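Local coordinates for protein lactate racemase (Thermoanaerobacterium thermosaccharolyticum, PDB 2YJG) that interconverts the D- and L-isomers of lactate, as a homodimeric, nickel-dependent racemase that uses a nickel-pincer nucleotide cofactor, at residues R21-L26 with N273-D278; F170-P173 with F179-G182; N249-H254 with H259-E264; A302-C307 with I368-I373. All coordinates share one frame; numbering follows the deposited sequence.

Contacts 2 and 3 lie in one half of the molecule, their centres 9 Å apart, and contacts 1 and 4 in the other, 13 Å apart; between the pairs, centres are 24 to 31 Å apart. Contact 1 joins residues 21-26 to 273-278, so contacts 2 and 3 are nested within the loop it closes, and contact 4 follows it. Contacts 2 and 3 touch where helix 257-270 packs on the 170-182 hairpin beside the mixed sheet; that helix runs on into strand 271-277 of contact 1. Contacts 1 and 4 reach the same parallel sheet, with Ala-277 N probably hydrogen-bonded to Ala-306 O. An early strand thus completes a sheet otherwise built late in the chain.

Contact 1. Residues R21-L26 with N273-D278; sequences RIQGIL and NAKPAD
With CG trans to the backbone N in both residues (chi1 -171° in Gln-23, 160° in Lys-275), the two long side chains reach out from their backbones and cross at about a right angle, while Leu-26, its CG beside its own N, sets its two methyls against Asn-273 and Ala-274. The contact sets strand 22-25, an outermost strand of the six-stranded parallel sheet, against strand 271-277, which pairs with 422-425 in a separate two-stranded sheet. No direct hydrogen bond links the segments. The closest CA atoms across the two segments, those of Gln-23 and Ala-277, are 7.2 Å apart, too far for strand pairing; the backbones of Gln-23, Gly-24 and Leu-26 bond instead to strand 412-415. Between the two segments the direct contacts are therefore van der Waals. Leu-26 CD1 meets Ala-274 CB at 3.6 Å, and CD2 comes to 3.5 Å from Asn-273 O. At the more exposed end, the amide of Gln-23 lies across the aliphatic part of the extended Lys-275 chain, Gln-23 NE2 being 3.8 Å from Lys-275 CD. A water is placed to bridge the segments beyond this crossing, 3.1 Å from Gln-23 OE1 and 2.8 Å from Pro-276 O.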
loop_
_atom_site.group_PDB
_atom_site.type_symbol
_atom_site.label_atom_id
_atom_site.label_comp_id
_atom_site.label_asym_id
_atom_site.label_seq_id
_atom_site.Cartn_x
_atom_site.Cartn_y
_atom_site.Cartn_z
ATOM N N ARG A 21 -11.049 38.684 37.652
ATOM C CA ARG A 21 -10.503 39.085 36.345
ATOM C C ARG A 21 -11.181 38.467 35.107
ATOM O O ARG A 21 -10.846 38.876 33.997
ATOM C CB ARG A 21 -8.994 38.777 36.271
ATOM C CG ARG A 21 -8.104 39.516 37.323
ATOM C CD ARG A 21 -8.127 41.039 37.183
ATOM N NE ARG A 21 -7.778 41.511 35.848
ATOM C CZ ARG A 21 -6.546 41.535 35.351
ATOM N NH1 ARG A 21 -5.509 41.112 36.082
ATOM N NH2 ARG A 21 -6.352 41.970 34.105
ATOM N N ILE A 22 -12.151 37.537 35.284
ATOM C CA ILE A 22 -12.697 36.746 34.189
ATOM C C ILE A 22 -14.038 37.251 33.747
ATOM O O ILE A 22 -14.987 37.328 34.546
ATOM C CB ILE A 22 -12.809 35.260 34.566
ATOM C CG1 ILE A 22 -11.425 34.693 34.877
ATOM C CG2 ILE A 22 -13.482 34.421 33.417
ATOM C CD1 ILE A 22 -11.440 33.279 35.412
ATOM N N GLN A 23 -14.140 37.587 32.473
ATOM C CA GLN A 23 -15.399 37.906 31.901
ATOM C C GLN A 23 -16.156 36.602 31.837
ATOM O O GLN A 23 -17.130 36.357 32.602
ATOM C CB GLN A 23 -15.240 38.602 30.535
ATOM C CG GLN A 23 -16.523 39.162 29.973
ATOM C CD GLN A 23 -17.051 40.348 30.715
ATOM O OE1 GLN A 23 -16.402 41.386 30.793
ATOM N NE2 GLN A 23 -18.265 40.202 31.295
ATOM N N GLY A 24 -15.709 35.730 30.954
ATOM C CA GLY A 24 -16.319 34.453 30.752
ATOM C C GLY A 24 -15.223 33.460 30.331
ATOM O O GLY A 24 -14.159 33.865 29.839
ATOM N N ILE A 25 -15.506 32.183 30.514
ATOM C CA ILE A 25 -14.612 31.106 30.048
ATOM C C ILE A 25 -15.417 30.429 28.983
ATOM O O ILE A 25 -16.449 29.800 29.257
ATOM C CB ILE A 25 -14.191 30.119 31.151
ATOM C CG1 ILE A 25 -13.404 30.810 32.271
ATOM C CG2 ILE A 25 -13.388 28.963 30.560
ATOM C CD1 ILE A 25 -12.927 29.809 33.458
ATOM N N LEU A 26 -15.019 30.607 27.733
ATOM C CA LEU A 26 -15.911 30.214 26.625
ATOM C C LEU A 26 -15.422 28.907 26.030
ATOM O O LEU A 26 -14.351 28.871 25.441
ATOM C CB LEU A 26 -15.886 31.280 25.559
ATOM C CG LEU A 26 -16.122 32.691 26.065
ATOM C CD1 LEU A 26 -16.034 33.661 24.908
ATOM C CD2 LEU A 26 -17.574 32.725 26.737
ATOM N N ASN A 273 -20.763 32.451 22.989
ATOM C CA ASN A 273 -21.224 33.820 22.949
ATOM C C ASN A 273 -20.303 34.684 23.789
ATOM O O ASN A 273 -20.158 34.436 25.006
ATOM C CB ASN A 273 -22.686 33.877 23.462
ATOM C CG ASN A 273 -23.632 32.987 22.650
ATOM O OD1 ASN A 273 -24.193 32.002 23.159
ATOM N ND2 ASN A 273 -23.809 33.326 21.396
ATOM N N ALA A 274 -19.647 35.659 23.171
ATOM C CA ALA A 274 -18.656 36.491 23.852
ATOM C C ALA A 274 -19.090 37.953 24.044
ATOM O O ALA A 274 -19.520 38.598 23.105
ATOM C CB ALA A 274 -17.317 36.462 23.023
ATOM N N LYS A 275 -18.977 38.483 25.258
ATOM C CA LYS A 275 -18.992 39.919 25.501
ATOM C C LYS A 275 -17.568 40.426 25.281
ATOM O O LYS A 275 -16.633 40.049 26.020
ATOM C CB LYS A 275 -19.468 40.268 26.924
ATOM C CG LYS A 275 -19.037 41.691 27.343
ATOM C CD LYS A 275 -19.852 42.273 28.552
ATOM C CE LYS A 275 -19.452 43.765 28.799
ATOM N NZ LYS A 275 -19.977 44.278 30.100
ATOM N N PRO A 276 -17.372 41.296 24.289
ATOM C CA PRO A 276 -15.955 41.558 24.034
ATOM C C PRO A 276 -15.199 42.196 25.217
ATOM O O PRO A 276 -15.753 43.020 25.993
ATOM C CB PRO A 276 -15.949 42.425 22.779
ATOM C CG PRO A 276 -17.379 42.347 22.194
ATOM C CD PRO A 276 -18.278 42.017 23.371
ATOM N N ALA A 277 -13.944 41.769 25.365
ATOM C CA ALA A 277 -13.117 42.125 26.495
ATOM C C ALA A 277 -11.848 42.768 26.006
ATOM O O ALA A 277 -11.449 42.653 24.832
ATOM C CB ALA A 277 -12.764 40.898 27.317
ATOM N N ASP A 278 -11.194 43.453 26.922
ATOM C CA ASP A 278 -9.937 44.086 26.615
ATOM C C ASP A 278 -8.788 43.139 26.382
ATOM O O ASP A 278 -7.832 43.528 25.679
ATOM C CB ASP A 278 -9.536 45.007 27.744
ATOM C CG ASP A 278 -10.110 46.330 27.579
ATOM O OD1 ASP A 278 -9.584 47.082 26.722
ATOM O OD2 ASP A 278 -11.079 46.628 28.311
HETATM O O HOH W 1 -15.547 43.509 28.731
#

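Contact 2. Residues F170-P173 with F179-G182; sequences FIEP and FSGG. With SO4 (sulfate ion), chain E.
Pro-173 and Phe-179 form an antiparallel, non-hydrogen-bonded pair with their CA atoms 4.3 Å apart, and the next step of this beta-hairpin is fixed by Ser-180 N bonding to Glu-172 O at 2.9 Å, nearly straight at 167°. The hydroxyl of Ser-180 then ties the two segments where regular pairing ends. Its OG sits between the backbone N and the carbonyl carbon (chi1 74°), from where it donates to Phe-170 O at 2.7 Å, approaching from above the carbonyl plane, and accepts a more bent hydrogen bond (134°) from Glu-172 N at 2.9 Å. The same oxygen lies 4.0 Å above the centre of the Phe-170 ring. Replacing Ser-180 by alanine removes the hydroxyl, which would probably leave Phe-170 O and Glu-172 N without their shared partner and let the two segments drift apart. Ile-171 CG2 meets Phe-179 CD2 at 4.1 Å, their side chains crossing at a slant. Gly-181 has positive phi, and a CB there would collide with Phe-170 O. Its N donates to O4 of a sulfate at 3.0 Å, and Arg-75 NE binds the same ion. Because Arg-75 and nearby Lys-184 belong to the cofactor site by similarity, the base of the hairpin offers a corner that holds an anion, here a sulfate probably from the crystallisation liquor, consistent with a place for the cofactor's phosphate.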
loop_
_atom_site.group_PDB
_atom_site.type_symbol
_atom_site.label_atom_id
_atom_site.label_comp_id
_atom_site.label_asym_id
_atom_site.label_seq_id
_atom_site.Cartn_x
_atom_site.Cartn_y
_atom_site.Cartn_z
ATOM N N PHE A 170 -15.335 15.299 6.746
ATOM C CA PHE A 170 -15.757 15.604 8.129
ATOM C C PHE A 170 -16.071 17.107 8.245
ATOM O O PHE A 170 -15.642 17.949 7.355
ATOM C CB PHE A 170 -14.686 15.187 9.141
ATOM C CG PHE A 170 -13.578 16.124 9.253
ATOM C CD1 PHE A 170 -12.823 16.467 8.161
ATOM C CD2 PHE A 170 -13.278 16.690 10.455
ATOM C CE1 PHE A 170 -11.837 17.403 8.286
ATOM C CE2 PHE A 170 -12.266 17.577 10.571
ATOM C CZ PHE A 170 -11.563 17.929 9.485
ATOM N N ILE A 171 -16.804 17.453 9.295
ATOM C CA ILE A 171 -17.322 18.822 9.421
ATOM C C ILE A 171 -16.834 19.454 10.713
ATOM O O ILE A 171 -17.093 18.903 11.797
ATOM C CB ILE A 171 -18.865 18.863 9.382
ATOM C CG1 ILE A 171 -19.417 18.464 8.052
ATOM C CG2 ILE A 171 -19.322 20.308 9.717
ATOM C CD1 ILE A 171 -20.918 18.120 8.039
ATOM N N GLU A 172 -16.125 20.581 10.651
ATOM C CA GLU A 172 -15.678 21.306 11.851
ATOM C C GLU A 172 -15.611 22.776 11.394
ATOM O O GLU A 172 -15.638 23.051 10.188
ATOM C CB GLU A 172 -14.301 20.852 12.342
ATOM C CG GLU A 172 -13.148 21.257 11.373
ATOM C CD GLU A 172 -11.771 20.726 11.792
ATOM O OE1 GLU A 172 -11.682 19.920 12.762
ATOM O OE2 GLU A 172 -10.791 21.116 11.100
ATOM N N PRO A 173 -15.452 23.721 12.324
ATOM C CA PRO A 173 -15.471 25.095 11.878
ATOM C C PRO A 173 -14.244 25.383 11.056
ATOM O O PRO A 173 -13.230 24.729 11.240
ATOM C CB PRO A 173 -15.389 25.872 13.195
ATOM C CG PRO A 173 -16.008 24.937 14.210
ATOM C CD PRO A 173 -15.537 23.623 13.788
ATOM N N PHE A 179 -17.152 26.299 7.371
ATOM C CA PHE A 179 -16.959 24.933 7.855
ATOM C C PHE A 179 -16.166 24.134 6.850
ATOM O O PHE A 179 -16.134 24.465 5.682
ATOM C CB PHE A 179 -18.317 24.217 8.071
ATOM C CG PHE A 179 -19.195 24.872 9.072
ATOM C CD1 PHE A 179 -20.029 25.912 8.736
ATOM C CD2 PHE A 179 -19.261 24.366 10.342
ATOM C CE1 PHE A 179 -20.848 26.530 9.712
ATOM C CE2 PHE A 179 -20.065 24.932 11.332
ATOM C CZ PHE A 179 -20.883 26.032 11.015
ATOM N N SER A 180 -15.573 23.042 7.320
ATOM C CA SER A 180 -15.009 22.019 6.457
ATOM C C SER A 180 -16.084 21.124 5.859
ATOM O O SER A 180 -17.276 21.220 6.221
ATOM C CB SER A 180 -13.978 21.200 7.261
ATOM O OG SER A 180 -14.591 20.309 8.184
ATOM N N GLY A 181 -15.672 20.266 4.936
ATOM C CA GLY A 181 -16.536 19.211 4.366
ATOM C C GLY A 181 -17.437 19.589 3.189
ATOM O O GLY A 181 -17.254 20.613 2.544
ATOM N N GLY A 182 -18.334 18.679 2.881
ATOM C CA GLY A 182 -19.289 18.802 1.777
ATOM C C GLY A 182 -18.517 19.148 0.516
ATOM O O GLY A 182 -17.514 18.463 0.181
HETATM S S SO4 E . -11.693 19.632 4.014
HETATM O O1 SO4 E . -12.255 19.010 2.815
HETATM O O2 SO4 E . -11.445 18.537 4.982
HETATM O O3 SO4 E . -10.422 20.383 3.806
HETATM O O4 SO4 E . -12.710 20.542 4.418
#

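Contact 3. Residues N249-H254 with H259-E264; sequences NAFAGH and HLKGCE
Phe-251 has the largest share of the contact, laying one face of its ring on the backbone of Gly-262. The CA of Gly-262 stands 3.5 Å from the centroid of the Phe-251 ring and only 6° off the ring normal, a CH-pi contact placed almost exactly over the centre. The absence of a side chain suits this closeness: a CB would lie a tight 3.2 Å from Phe-251 CD1. With CG beside the backbone N (chi1 -54°), the ring of Phe-251 swings over the helix surface, where Lys-261 CG also meets CD2 at 3.6 Å, from an oblique direction. The arrangement is a strand-to-helix connection: strand 247-253, outermost in the mixed sheet and antiparallel to 233-241, turns at His-254 and folds back as helix 257-270 against the sheet. Ala-250 and Ala-252 direct their CB atoms away from this helix and touch helix 39-48 instead, so helices pack on both sides of the strand. A serine in place of Phe-251 would probably open a gap above Gly-262 and deprive the aliphatic part of Lys-261 of its apolar support. In the connecting turn, His-254 ND1 accepts hydrogen bonds from the backbone N atoms of Glu-256 and Lys-257, capping the start of the helix.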
loop_
_atom_site.group_PDB
_atom_site.type_symbol
_atom_site.label_atom_id
_atom_site.label_comp_id
_atom_site.label_asym_id
_atom_site.label_seq_id
_atom_site.Cartn_x
_atom_site.Cartn_y
_atom_site.Cartn_z
ATOM N N ASN A 249 -21.176 11.756 15.314
ATOM C CA ASN A 249 -22.349 11.908 14.485
ATOM C C ASN A 249 -21.910 11.775 13.013
ATOM O O ASN A 249 -20.724 11.850 12.678
ATOM C CB ASN A 249 -23.022 13.274 14.719
ATOM C CG ASN A 249 -24.564 13.268 14.542
ATOM O OD1 ASN A 249 -25.178 12.406 13.896
ATOM N ND2 ASN A 249 -25.181 14.280 15.102
ATOM N N ALA A 250 -22.899 11.688 12.162
ATOM C CA ALA A 250 -22.737 11.479 10.741
ATOM C C ALA A 250 -23.970 11.877 9.971
ATOM O O ALA A 250 -25.129 11.695 10.458
ATOM C CB ALA A 250 -22.365 10.004 10.460
ATOM N N PHE A 251 -23.728 12.435 8.781
ATOM C CA PHE A 251 -24.729 13.015 7.908
ATOM C C PHE A 251 -24.425 12.572 6.482
ATOM O O PHE A 251 -23.302 12.732 6.025
ATOM C CB PHE A 251 -24.703 14.556 8.018
ATOM C CG PHE A 251 -24.841 15.035 9.407
ATOM C CD1 PHE A 251 -23.751 15.068 10.243
ATOM C CD2 PHE A 251 -26.126 15.376 9.940
ATOM C CE1 PHE A 251 -23.872 15.457 11.589
ATOM C CE2 PHE A 251 -26.227 15.774 11.254
ATOM C CZ PHE A 251 -25.092 15.813 12.082
ATOM N N ALA A 252 -25.447 12.096 5.774
ATOM C CA ALA A 252 -25.311 11.529 4.462
ATOM C C ALA A 252 -26.440 11.988 3.564
ATOM O O ALA A 252 -27.585 12.190 4.048
ATOM C CB ALA A 252 -25.286 9.989 4.567
ATOM N N GLY A 253 -26.132 12.114 2.276
ATOM C CA GLY A 253 -27.100 12.407 1.224
ATOM C C GLY A 253 -26.678 13.539 0.336
ATOM O O GLY A 253 -25.532 13.581 -0.114
ATOM N N HIS A 254 -27.593 14.487 0.084
ATOM C CA HIS A 254 -27.404 15.561 -0.863
ATOM C C HIS A 254 -26.180 16.378 -0.454
ATOM O O HIS A 254 -25.988 16.644 0.754
ATOM C CB HIS A 254 -28.651 16.423 -0.838
ATOM C CG HIS A 254 -28.685 17.504 -1.853
ATOM N ND1 HIS A 254 -28.001 18.697 -1.713
ATOM C CD2 HIS A 254 -29.409 17.615 -2.994
ATOM C CE1 HIS A 254 -28.249 19.462 -2.760
ATOM N NE2 HIS A 254 -29.094 18.823 -3.556
ATOM N N HIS A 259 -24.683 18.325 4.231
ATOM C CA HIS A 259 -23.602 19.148 4.769
ATOM C C HIS A 259 -24.168 20.192 5.690
ATOM O O HIS A 259 -23.694 20.356 6.822
ATOM C CB HIS A 259 -22.806 19.810 3.663
ATOM C CG HIS A 259 -21.700 20.719 4.155
ATOM N ND1 HIS A 259 -20.594 20.274 4.884
ATOM C CD2 HIS A 259 -21.518 22.052 3.985
ATOM C CE1 HIS A 259 -19.811 21.303 5.150
ATOM N NE2 HIS A 259 -20.341 22.389 4.615
ATOM N N LEU A 260 -25.247 20.851 5.260
ATOM C CA LEU A 260 -25.860 21.867 6.125
ATOM C C LEU A 260 -26.420 21.315 7.424
ATOM O O LEU A 260 -26.278 21.949 8.512
ATOM C CB LEU A 260 -26.911 22.665 5.338
ATOM C CG LEU A 260 -26.458 23.564 4.201
ATOM C CD1 LEU A 260 -27.656 24.310 3.522
ATOM C CD2 LEU A 260 -25.426 24.651 4.656
ATOM N N LYS A 261 -27.071 20.147 7.380
ATOM C CA LYS A 261 -27.565 19.530 8.611
ATOM C C LYS A 261 -26.394 19.225 9.562
ATOM O O LYS A 261 -26.470 19.457 10.761
ATOM C CB LYS A 261 -28.404 18.270 8.281
ATOM C CG LYS A 261 -28.978 17.573 9.472
ATOM C CD LYS A 261 -29.930 18.465 10.336
ATOM C CE LYS A 261 -29.652 18.231 11.869
ATOM N NZ LYS A 261 -28.429 18.963 12.426
ATOM N N GLY A 262 -25.271 18.797 9.007
ATOM C CA GLY A 262 -24.069 18.619 9.816
ATOM C C GLY A 262 -23.512 19.915 10.390
ATOM O O GLY A 262 -23.101 19.984 11.574
ATOM N N CYS A 263 -23.519 20.952 9.593
ATOM C CA CYS A 263 -23.002 22.269 10.041
ATOM C C CYS A 263 -23.904 22.826 11.102
ATOM O O CYS A 263 -23.425 23.485 12.044
ATOM C CB CYS A 263 -22.909 23.249 8.865
ATOM S SG CYS A 263 -21.602 22.866 7.657
ATOM N N GLU A 264 -25.215 22.579 10.972
ATOM C CA GLU A 264 -26.128 23.038 12.003
ATOM C C GLU A 264 -25.778 22.343 13.308
ATOM O O GLU A 264 -25.780 22.966 14.333
ATOM C CB GLU A 264 -27.614 22.823 11.659
ATOM C CG GLU A 264 -28.083 23.671 10.503
ATOM C CD GLU A 264 -29.390 23.142 9.898
ATOM O OE1 GLU A 264 -29.887 22.068 10.307
ATOM O OE2 GLU A 264 -29.917 23.816 9.031
#

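Contact 4. Residues A302-C307 with I368-I373; sequences AGEAAC and INHKVI
The imidazole of His-370 receives Glu-304 CG near CE1 and Cys-307 SG near CD2, both from oblique directions that are neither squarely over a face nor in the ring plane. The carboxylate of Glu-304 is turned 85° from the ring, so the two flat groups do not stack. The ring thus packs against the end of helix 293-305 at the point where helix 357-369 gives way to strand 371-375, in the alpha/beta layer whose parallel sheet also contains strand 311-316; Ile-313 of that strand touches both Cys-307 and His-370. Glu-304 CG, trans to its backbone N (chi1 -178°), comes to 3.8 Å from His-370 CE1, and the chain runs on extended. This carries the carboxylate past the ring, where OE1 forms a salt bridge with Arg-365 and Glu-304 OE2 stays 5.0 Å from His-370 ND1. That nitrogen is hydrogen-bonded to Ile-366 O, a bond that would restrain the rotation of the imidazole. On the same side of the ring plane as Glu-304 CG, Cys-307 SG lies 4.7 Å from the His-370 centroid and 63° off the normal, a slanted sulfur-aromatic contact. No hydrogen bond joins the segments. The closest approach is Cys-307 SG to His-370 CD2, at 3.7 Å.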
loop_
_atom_site.group_PDB
_atom_site.type_symbol
_atom_site.label_atom_id
_atom_site.label_comp_id
_atom_site.label_asym_id
_atom_site.label_seq_id
_atom_site.Cartn_x
_atom_site.Cartn_y
_atom_site.Cartn_z
ATOM N N ALA A 302 -10.440 33.537 16.763
ATOM C CA ALA A 302 -11.432 33.323 17.834
ATOM C C ALA A 302 -11.152 34.422 18.867
ATOM O O ALA A 302 -12.086 35.042 19.356
ATOM C CB ALA A 302 -11.271 31.920 18.469
ATOM N N GLY A 303 -9.870 34.672 19.149
ATOM C CA GLY A 303 -9.449 35.850 19.921
ATOM C C GLY A 303 -9.997 37.188 19.443
ATOM O O GLY A 303 -10.550 38.009 20.232
ATOM N N GLU A 304 -9.831 37.442 18.141
ATOM C CA GLU A 304 -10.216 38.673 17.524
ATOM C C GLU A 304 -11.697 38.963 17.769
ATOM O O GLU A 304 -12.048 40.079 18.093
ATOM C CB GLU A 304 -10.022 38.544 16.007
ATOM C CG GLU A 304 -10.337 39.780 15.157
ATOM C CD GLU A 304 -10.227 39.446 13.650
ATOM O OE1 GLU A 304 -10.407 38.282 13.290
ATOM O OE2 GLU A 304 -9.999 40.355 12.818
ATOM N N ALA A 305 -12.531 37.957 17.556
ATOM C CA ALA A 305 -13.950 38.042 17.703
ATOM C C ALA A 305 -14.409 38.305 19.157
ATOM O O ALA A 305 -15.471 38.897 19.348
ATOM C CB ALA A 305 -14.582 36.800 17.147
ATOM N N ALA A 306 -13.594 37.938 20.144
ATOM C CA ALA A 306 -13.901 38.189 21.566
ATOM C C ALA A 306 -13.177 39.339 22.179
ATOM O O ALA A 306 -13.262 39.516 23.415
ATOM C CB ALA A 306 -13.599 36.927 22.408
ATOM N N CYS A 307 -12.438 40.107 21.368
ATOM C CA CYS A 307 -11.604 41.175 21.855
ATOM C C CYS A 307 -12.166 42.535 21.383
ATOM O O CYS A 307 -12.666 42.666 20.261
ATOM C CB CYS A 307 -10.194 40.948 21.338
ATOM S SG CYS A 307 -8.922 41.816 22.149
ATOM N N ILE A 368 -3.859 44.769 12.810
ATOM C CA ILE A 368 -4.153 46.175 12.554
ATOM C C ILE A 368 -5.014 46.742 13.656
ATOM O O ILE A 368 -4.831 47.899 13.968
ATOM C CB ILE A 368 -4.865 46.411 11.198
ATOM C CG1 ILE A 368 -3.880 46.138 10.046
ATOM C CG2 ILE A 368 -5.384 47.887 11.083
ATOM C CD1 ILE A 368 -4.604 45.950 8.752
ATOM N N ASN A 369 -5.881 45.913 14.268
ATOM C CA ASN A 369 -6.837 46.325 15.312
ATOM C C ASN A 369 -6.496 45.827 16.747
ATOM O O ASN A 369 -7.213 46.197 17.701
ATOM C CB ASN A 369 -8.226 45.759 15.007
ATOM C CG ASN A 369 -8.959 46.482 13.941
ATOM O OD1 ASN A 369 -8.514 47.492 13.396
ATOM N ND2 ASN A 369 -10.131 45.916 13.577
ATOM N N HIS A 370 -5.503 44.947 16.869
ATOM C CA HIS A 370 -5.229 44.260 18.145
ATOM C C HIS A 370 -3.766 43.974 18.288
ATOM O O HIS A 370 -3.083 43.726 17.289
ATOM C CB HIS A 370 -5.961 42.911 18.217
ATOM C CG HIS A 370 -7.417 43.009 17.950
ATOM N ND1 HIS A 370 -7.961 42.810 16.700
ATOM C CD2 HIS A 370 -8.450 43.299 18.777
ATOM C CE1 HIS A 370 -9.274 42.996 16.769
ATOM N NE2 HIS A 370 -9.599 43.249 18.027
ATOM N N LYS A 371 -3.295 43.898 19.526
ATOM C CA LYS A 371 -1.958 43.358 19.780
ATOM C C LYS A 371 -2.070 41.886 20.032
ATOM O O LYS A 371 -3.026 41.477 20.685
ATOM C CB LYS A 371 -1.381 44.004 21.052
ATOM C CG LYS A 371 -1.346 45.497 20.995
ATOM C CD LYS A 371 -0.185 46.034 20.262
ATOM C CE LYS A 371 -0.385 47.573 20.003
ATOM N NZ LYS A 371 0.905 48.347 20.078
ATOM N N VAL A 372 -1.115 41.101 19.547
ATOM C CA VAL A 372 -1.094 39.683 19.808
ATOM C C VAL A 372 0.185 39.363 20.549
ATOM O O VAL A 372 1.306 39.886 20.209
ATOM C CB VAL A 372 -1.231 38.871 18.526
ATOM C CG1 VAL A 372 -1.086 37.351 18.799
ATOM C CG2 VAL A 372 -2.578 39.190 17.852
ATOM N N ILE A 373 0.006 38.594 21.610
ATOM C CA ILE A 373 1.116 38.075 22.402
ATOM C C ILE A 373 1.133 36.584 22.233
ATOM O O ILE A 373 0.113 35.916 22.448
ATOM C CB ILE A 373 1.009 38.420 23.937
ATOM C CG1 ILE A 373 1.118 39.914 24.139
ATOM C CG2 ILE A 373 2.114 37.681 24.755
ATOM C CD1 ILE A 373 0.524 40.417 25.380
#